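Local coordinates for protein pectinesterase (Sitophilus oryzae, PDB 4PMH) that hydrolyses the methyl esters of pectin, releasing methanol, and probably plays an important role in the digestion of plant cell walls, at residues T23-Q28 with K263-F268; W30-I35 with R213-N218. All blocks are in the same frame, centred on the assembly; numbering follows the deposited sequence.

Interaction 1: T23-Q28 with K263-F268; sequences TATYLQ and KMYGYF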
loop_
_atom_site.group_PDB
_atom_site.type_symbol
_atom_site.label_atom_id
_atom_site.label_comp_id
_atom_site.label_asym_id
_atom_site.label_seq_id
_atom_site.Cartn_x
_atom_site.Cartn_y
_atom_site.Cartn_z
ATOM N N THR A 23 -3.274 17.210 -3.096
ATOM C CA THR A 23 -4.255 16.292 -2.514
ATOM C C THR A 23 -5.592 16.417 -3.234
ATOM O O THR A 23 -6.231 15.413 -3.541
ATOM C CB THR A 23 -4.493 16.521 -0.998
ATOM O OG1 THR A 23 -5.051 17.834 -0.805
ATOM C CG2 THR A 23 -3.204 16.364 -0.191
ATOM N N ALA A 24 -6.003 17.653 -3.508
ATOM C CA ALA A 24 -7.283 17.910 -4.161
ATOM C C ALA A 24 -7.349 17.301 -5.560
ATOM O O ALA A 24 -8.371 16.839 -6.035
ATOM C CB ALA A 24 -7.525 19.413 -4.234
ATOM N N THR A 25 -6.221 17.332 -6.218
ATOM C CA THR A 25 -6.104 16.900 -7.560
ATOM C C THR A 25 -6.133 15.355 -7.632
ATOM O O THR A 25 -6.900 14.766 -8.414
ATOM C CB THR A 25 -4.861 17.616 -8.108
ATOM O OG1 THR A 25 -5.282 18.721 -8.935
ATOM C CG2 THR A 25 -3.980 16.749 -8.801
ATOM N N TYR A 26 -5.359 14.705 -6.771
ATOM C CA TYR A 26 -5.384 13.230 -6.653
ATOM C C TYR A 26 -6.735 12.662 -6.152
ATOM O O TYR A 26 -7.133 11.537 -6.497
ATOM C CB TYR A 26 -4.199 12.776 -5.771
ATOM C CG TYR A 26 -2.905 12.583 -6.513
ATOM C CD1 TYR A 26 -2.042 13.648 -6.773
ATOM C CD2 TYR A 26 -2.513 11.317 -6.934
ATOM C CE1 TYR A 26 -0.861 13.465 -7.464
ATOM C CE2 TYR A 26 -1.337 11.128 -7.627
ATOM C CZ TYR A 26 -0.517 12.203 -7.889
ATOM O OH TYR A 26 0.649 11.993 -8.562
ATOM N N LEU A 27 -7.456 13.447 -5.352
ATOM C CA LEU A 27 -8.748 13.052 -4.829
ATOM C C LEU A 27 -9.830 12.992 -5.909
ATOM O O LEU A 27 -10.812 12.261 -5.763
ATOM C CB LEU A 27 -9.192 13.999 -3.697
ATOM C CG LEU A 27 -8.582 13.803 -2.311
ATOM C CD1 LEU A 27 -8.876 15.030 -1.440
ATOM C CD2 LEU A 27 -9.090 12.526 -1.662
ATOM N N GLN A 28 -9.660 13.766 -6.980
ATOM C CA GLN A 28 -10.510 13.651 -8.155
ATOM C C GLN A 28 -11.983 13.809 -7.794
ATOM O O GLN A 28 -12.823 13.069 -8.254
ATOM C CB GLN A 28 -10.260 12.303 -8.852
ATOM C CG GLN A 28 -8.870 12.140 -9.431
ATOM C CD GLN A 28 -8.562 10.690 -9.787
ATOM O OE1 GLN A 28 -9.053 10.176 -10.790
ATOM N NE2 GLN A 28 -7.747 10.024 -8.964
ATOM N N LYS A 263 -4.155 6.439 -16.583
ATOM C CA LYS A 263 -4.454 7.019 -15.275
ATOM C C LYS A 263 -3.412 8.092 -14.962
ATOM O O LYS A 263 -2.218 7.810 -14.899
ATOM C CB LYS A 263 -4.466 5.917 -14.192
ATOM C CG LYS A 263 -5.173 6.306 -12.900
ATOM C CD LYS A 263 -5.111 5.221 -11.817
ATOM C CE LYS A 263 -6.170 4.153 -11.964
ATOM N NZ LYS A 263 -6.416 3.395 -10.704
ATOM N N MET A 264 -3.887 9.318 -14.754
ATOM C CA MET A 264 -3.048 10.453 -14.408
ATOM C C MET A 264 -2.485 10.360 -12.988
ATOM O O MET A 264 -1.344 10.745 -12.727
ATOM C CB MET A 264 -3.885 11.744 -14.492
ATOM C CG MET A 264 -3.459 12.760 -15.536
ATOM S SD MET A 264 -3.970 14.422 -15.019
ATOM C CE MET A 264 -2.404 15.281 -14.917
ATOM N N TYR A 265 -3.337 9.922 -12.073
ATOM C CA TYR A 265 -3.055 9.944 -10.647
ATOM C C TYR A 265 -2.760 8.557 -10.096
ATOM O O TYR A 265 -3.676 7.769 -9.855
ATOM C CB TYR A 265 -4.243 10.576 -9.903
ATOM C CG TYR A 265 -4.534 11.971 -10.416
ATOM C CD1 TYR A 265 -3.647 12.996 -10.177
ATOM C CD2 TYR A 265 -5.653 12.236 -11.192
ATOM C CE1 TYR A 265 -3.882 14.281 -10.663
ATOM C CE2 TYR A 265 -5.894 13.509 -11.684
ATOM C CZ TYR A 265 -5.005 14.522 -11.420
ATOM O OH TYR A 265 -5.224 15.791 -11.910
ATOM N N GLY A 266 -1.473 8.285 -9.873
ATOM C CA GLY A 266 -1.045 7.076 -9.182
ATOM C C GLY A 266 -0.828 7.385 -7.719
ATOM O O GLY A 266 -1.779 7.679 -6.989
ATOM N N TYR A 267 0.426 7.355 -7.291
ATOM C CA TYR A 267 0.767 7.544 -5.881
ATOM C C TYR A 267 1.241 8.989 -5.627
ATOM O O TYR A 267 2.021 9.536 -6.386
ATOM C CB TYR A 267 1.822 6.517 -5.465
ATOM C CG TYR A 267 1.364 5.072 -5.401
ATOM C CD1 TYR A 267 0.013 4.726 -5.363
ATOM C CD2 TYR A 267 2.308 4.028 -5.337
ATOM C CE1 TYR A 267 -0.394 3.395 -5.255
ATOM C CE2 TYR A 267 1.908 2.712 -5.229
ATOM C CZ TYR A 267 0.555 2.397 -5.206
ATOM O OH TYR A 267 0.168 1.092 -5.084
ATOM N N PHE A 268 0.719 9.607 -4.575
ATOM C CA PHE A 268 1.110 10.948 -4.155
ATOM C C PHE A 268 1.573 10.902 -2.705
ATOM O O PHE A 268 0.782 10.595 -1.783
ATOM C CB PHE A 268 -0.075 11.896 -4.294
ATOM C CG PHE A 268 0.255 13.335 -4.049
ATOM C CD1 PHE A 268 1.217 13.992 -4.783
ATOM C CD2 PHE A 268 -0.441 14.040 -3.103
ATOM C CE1 PHE A 268 1.493 15.334 -4.558
ATOM C CE2 PHE A 268 -0.190 15.383 -2.877
ATOM C CZ PHE A 268 0.777 16.028 -3.596
HETATM O O HOH W 1 -6.286 9.171 -12.581
#

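Interaction 2: W30-I35 with R213-N218; sequences WSPPSI and RSYYTN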
loop_
_atom_site.group_PDB
_atom_site.type_symbol
_atom_site.label_atom_id
_atom_site.label_comp_id
_atom_site.label_asym_id
_atom_site.label_seq_id
_atom_site.Cartn_x
_atom_site.Cartn_y
_atom_site.Cartn_z
ATOM N N TRP A 30 -13.419 13.295 -4.879
ATOM C CA TRP A 30 -13.755 12.648 -3.622
ATOM C C TRP A 30 -13.468 13.596 -2.452
ATOM O O TRP A 30 -12.416 14.212 -2.379
ATOM C CB TRP A 30 -13.000 11.327 -3.457
ATOM C CG TRP A 30 -13.196 10.674 -2.129
ATOM C CD1 TRP A 30 -14.336 10.666 -1.360
ATOM C CD2 TRP A 30 -12.222 9.916 -1.405
ATOM N NE1 TRP A 30 -14.123 9.944 -0.203
ATOM C CE2 TRP A 30 -12.836 9.472 -0.208
ATOM C CE3 TRP A 30 -10.897 9.560 -1.653
ATOM C CZ2 TRP A 30 -12.151 8.707 0.744
ATOM C CZ3 TRP A 30 -10.224 8.783 -0.715
ATOM C CH2 TRP A 30 -10.849 8.371 0.466
ATOM N N SER A 31 -14.435 13.724 -1.564
ATOM C CA SER A 31 -14.283 14.519 -0.357
ATOM C C SER A 31 -14.370 13.572 0.851
ATOM O O SER A 31 -15.468 13.188 1.277
ATOM C CB SER A 31 -15.358 15.576 -0.327
ATOM O OG SER A 31 -16.595 15.049 -0.771
ATOM N N PRO A 32 -13.201 13.147 1.360
ATOM C CA PRO A 32 -13.143 12.129 2.414
ATOM C C PRO A 32 -13.796 12.607 3.709
ATOM O O PRO A 32 -13.540 13.729 4.141
ATOM C CB PRO A 32 -11.645 11.916 2.624
ATOM C CG PRO A 32 -10.992 12.431 1.385
ATOM C CD PRO A 32 -11.856 13.562 0.928
ATOM N N PRO A 33 -14.662 11.776 4.306
ATOM C CA PRO A 33 -15.206 12.208 5.588
ATOM C C PRO A 33 -14.155 12.211 6.696
ATOM O O PRO A 33 -13.189 11.445 6.640
ATOM C CB PRO A 33 -16.348 11.234 5.857
ATOM C CG PRO A 33 -16.195 10.109 4.882
ATOM C CD PRO A 33 -15.300 10.557 3.780
ATOM N N SER A 34 -14.330 13.103 7.668
ATOM C CA SER A 34 -13.508 13.114 8.887
ATOM C C SER A 34 -13.569 11.751 9.537
ATOM O O SER A 34 -14.629 11.153 9.577
ATOM C CB SER A 34 -14.076 14.099 9.901
ATOM O OG SER A 34 -15.386 13.669 10.295
ATOM N N ILE A 35 -12.450 11.257 10.046
ATOM C CA ILE A 35 -12.499 10.031 10.817
ATOM C C ILE A 35 -12.893 10.483 12.204
ATOM O O ILE A 35 -12.326 11.432 12.743
ATOM C CB ILE A 35 -11.172 9.248 10.840
ATOM C CG1 ILE A 35 -10.885 8.643 9.466
ATOM C CG2 ILE A 35 -11.239 8.102 11.837
ATOM C CD1 ILE A 35 -10.544 9.662 8.415
ATOM N N ARG A 213 -9.498 5.152 -5.217
ATOM C CA ARG A 213 -8.789 6.135 -4.425
ATOM C C ARG A 213 -8.650 5.704 -2.965
ATOM O O ARG A 213 -9.581 5.159 -2.373
ATOM C CB ARG A 213 -9.532 7.469 -4.476
ATOM C CG ARG A 213 -9.601 8.037 -5.886
ATOM C CD ARG A 213 -10.644 9.128 -5.997
ATOM N NE ARG A 213 -12.002 8.595 -5.909
ATOM C CZ ARG A 213 -13.102 9.247 -6.303
ATOM N NH1 ARG A 213 -13.029 10.478 -6.819
ATOM N NH2 ARG A 213 -14.288 8.650 -6.193
ATOM N N SER A 214 -7.478 5.959 -2.409
ATOM C CA SER A 214 -7.213 5.689 -0.991
ATOM C C SER A 214 -6.408 6.827 -0.405
ATOM O O SER A 214 -5.646 7.480 -1.112
ATOM C CB SER A 214 -6.520 4.328 -0.768
ATOM O OG SER A 214 -5.404 4.135 -1.612
ATOM N N TYR A 215 -6.628 7.080 0.885
ATOM C CA TYR A 215 -6.048 8.213 1.568
ATOM C C TYR A 215 -5.467 7.734 2.884
ATOM O O TYR A 215 -6.216 7.326 3.801
ATOM C CB TYR A 215 -7.114 9.268 1.849
ATOM C CG TYR A 215 -6.608 10.683 2.067
ATOM C CD1 TYR A 215 -5.321 10.954 2.498
ATOM C CD2 TYR A 215 -7.452 11.759 1.852
ATOM C CE1 TYR A 215 -4.877 12.259 2.684
ATOM C CE2 TYR A 215 -7.022 13.063 2.049
ATOM C CZ TYR A 215 -5.723 13.297 2.469
ATOM O OH TYR A 215 -5.286 14.595 2.663
ATOM N N TYR A 216 -4.147 7.792 2.949
ATOM C CA TYR A 216 -3.353 7.438 4.111
ATOM C C TYR A 216 -2.900 8.699 4.833
ATOM O O TYR A 216 -2.257 9.529 4.258
ATOM C CB TYR A 216 -2.116 6.670 3.668
ATOM C CG TYR A 216 -2.453 5.356 3.031
ATOM C CD1 TYR A 216 -2.945 5.285 1.723
ATOM C CD2 TYR A 216 -2.315 4.177 3.745
ATOM C CE1 TYR A 216 -3.281 4.056 1.149
ATOM C CE2 TYR A 216 -2.639 2.966 3.191
ATOM C CZ TYR A 216 -3.127 2.906 1.898
ATOM O OH TYR A 216 -3.442 1.675 1.388
ATOM N N THR A 217 -3.233 8.813 6.108
ATOM C CA THR A 217 -2.820 9.929 6.936
ATOM C C THR A 217 -2.205 9.413 8.217
ATOM O O THR A 217 -2.689 8.433 8.788
ATOM C CB THR A 217 -4.017 10.832 7.300
ATOM O OG1 THR A 217 -5.130 10.019 7.671
ATOM C CG2 THR A 217 -4.408 11.671 6.120
ATOM N N ASN A 218 -1.131 10.071 8.655
ATOM C CA ASN A 218 -0.484 9.772 9.914
ATOM C C ASN A 218 -0.185 8.302 10.102
ATOM O O ASN A 218 -0.393 7.761 11.150
ATOM C CB ASN A 218 -1.320 10.319 11.063
ATOM C CG ASN A 218 -1.580 11.802 10.916
ATOM O OD1 ASN A 218 -2.379 12.231 10.083
ATOM N ND2 ASN A 218 -0.877 12.595 11.692
#

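Interaction 1: T23-Q28 with K263-F268
F268 holds its CG anti to its backbone N (chi1 -173°), whereas Y265 keeps CG beside its own N, anti to the carbonyl carbon, and the two residues meet Y26 on opposite faces of its ring. This aromatic cluster packs helix 23-27 against a sheet of the right-handed parallel beta-helix, the fold of pectin methylesterases. F268 CB makes a CH-pi contact over the centre of the Y26 ring, 3.4 Å from the centroid. The F268 ring, nearly parallel to that of Y26, slides off until the two barely overlap, bringing F268 CD1 to 3.4 Å from Y26 CE1. On the other face Y265 directs CD1 inward in a T-shaped pair, with centroids 4.9 Å apart and planes at 64°. A tyrosine suits the position of Y26: its flat ring fills the slot, while its OH hydrogen-bonds to Q311 OE1 on the adjoining strand. One face of the Y265 ring also receives T25 O, 3.5 Å above its plane. Q28, which leaves the helix with positive phi, lays CD 3.6 Å from Y265 CD2, and its NE2 donates to Y26 O (3.0 Å, 164°). Nearby, a water accepts from Y265 N at 3.1 Å and weakly reaches Q28 OE1.

Interaction 2: W30-I35 with R213-N218
W30 and P32 follow R213 and Y215 in the same chain direction, with CA atoms 8.2 Å apart for W30 and R213 and 8.1 Å for P32 and Y215, after which the segments diverge. Residues 213-217 form a strand of a parallel sheet of the beta-helix, while 30-35 is an extended loop, rich in proline, laid across that sheet. No hydrogen bond joins the two segments, so side-chain packing carries the contact. W30 sets CG anti to its backbone N (chi1 174°), and its indole reaches over the strand: CE3 lies 3.8 Å from R213 CB, and CZ3 is 4.1 Å from Y215 CB. A broad indole suits this place because one side chain spans two strand residues. The R213 chain bends at chi3 (-71°), and W30 CB sits 3.4 Å above one face of the R213 guanidinium, toward the rim, with the indole and guanidinium planes 45° apart. The R213 charge is met by a salt bridge from NH2 to D186, and NH1 also donates to L27 O. An alanine in place of R213 would probably leave D186 without this counter-charge, L27 O without this donor and a gap beneath W30 CB. The compact ring of P32 fits between two aromatics: its CG stands 3.8 Å above the centre of the W30 ring and meets the edge of Y215, in plane, 3.6 Å from CD2.

Interactions 1 and 2 lie with their centres about 12 Å apart on the same ten-strand parallel sheet of the beta-helix, where strand 233-237 separates strand 213-217 from strand 267-270. Along the chain the order is 23-28, 30-35, 213-218, 263-268, so interaction 2 falls within the span of interaction 1. One N-terminal stretch, helix 23-27 and the loop after it, thus packs across successive coils of the fold. Besides the R213 to L27 bond, the two contacts meet directly where L27 CD2 packs 3.6 Å from P32 CG. Interaction 2 lies away from the active site and the substrate-binding residues, whereas the Y267 side chain of interaction 1 lies about 7 Å from that of W292, a probable substrate-binding residue.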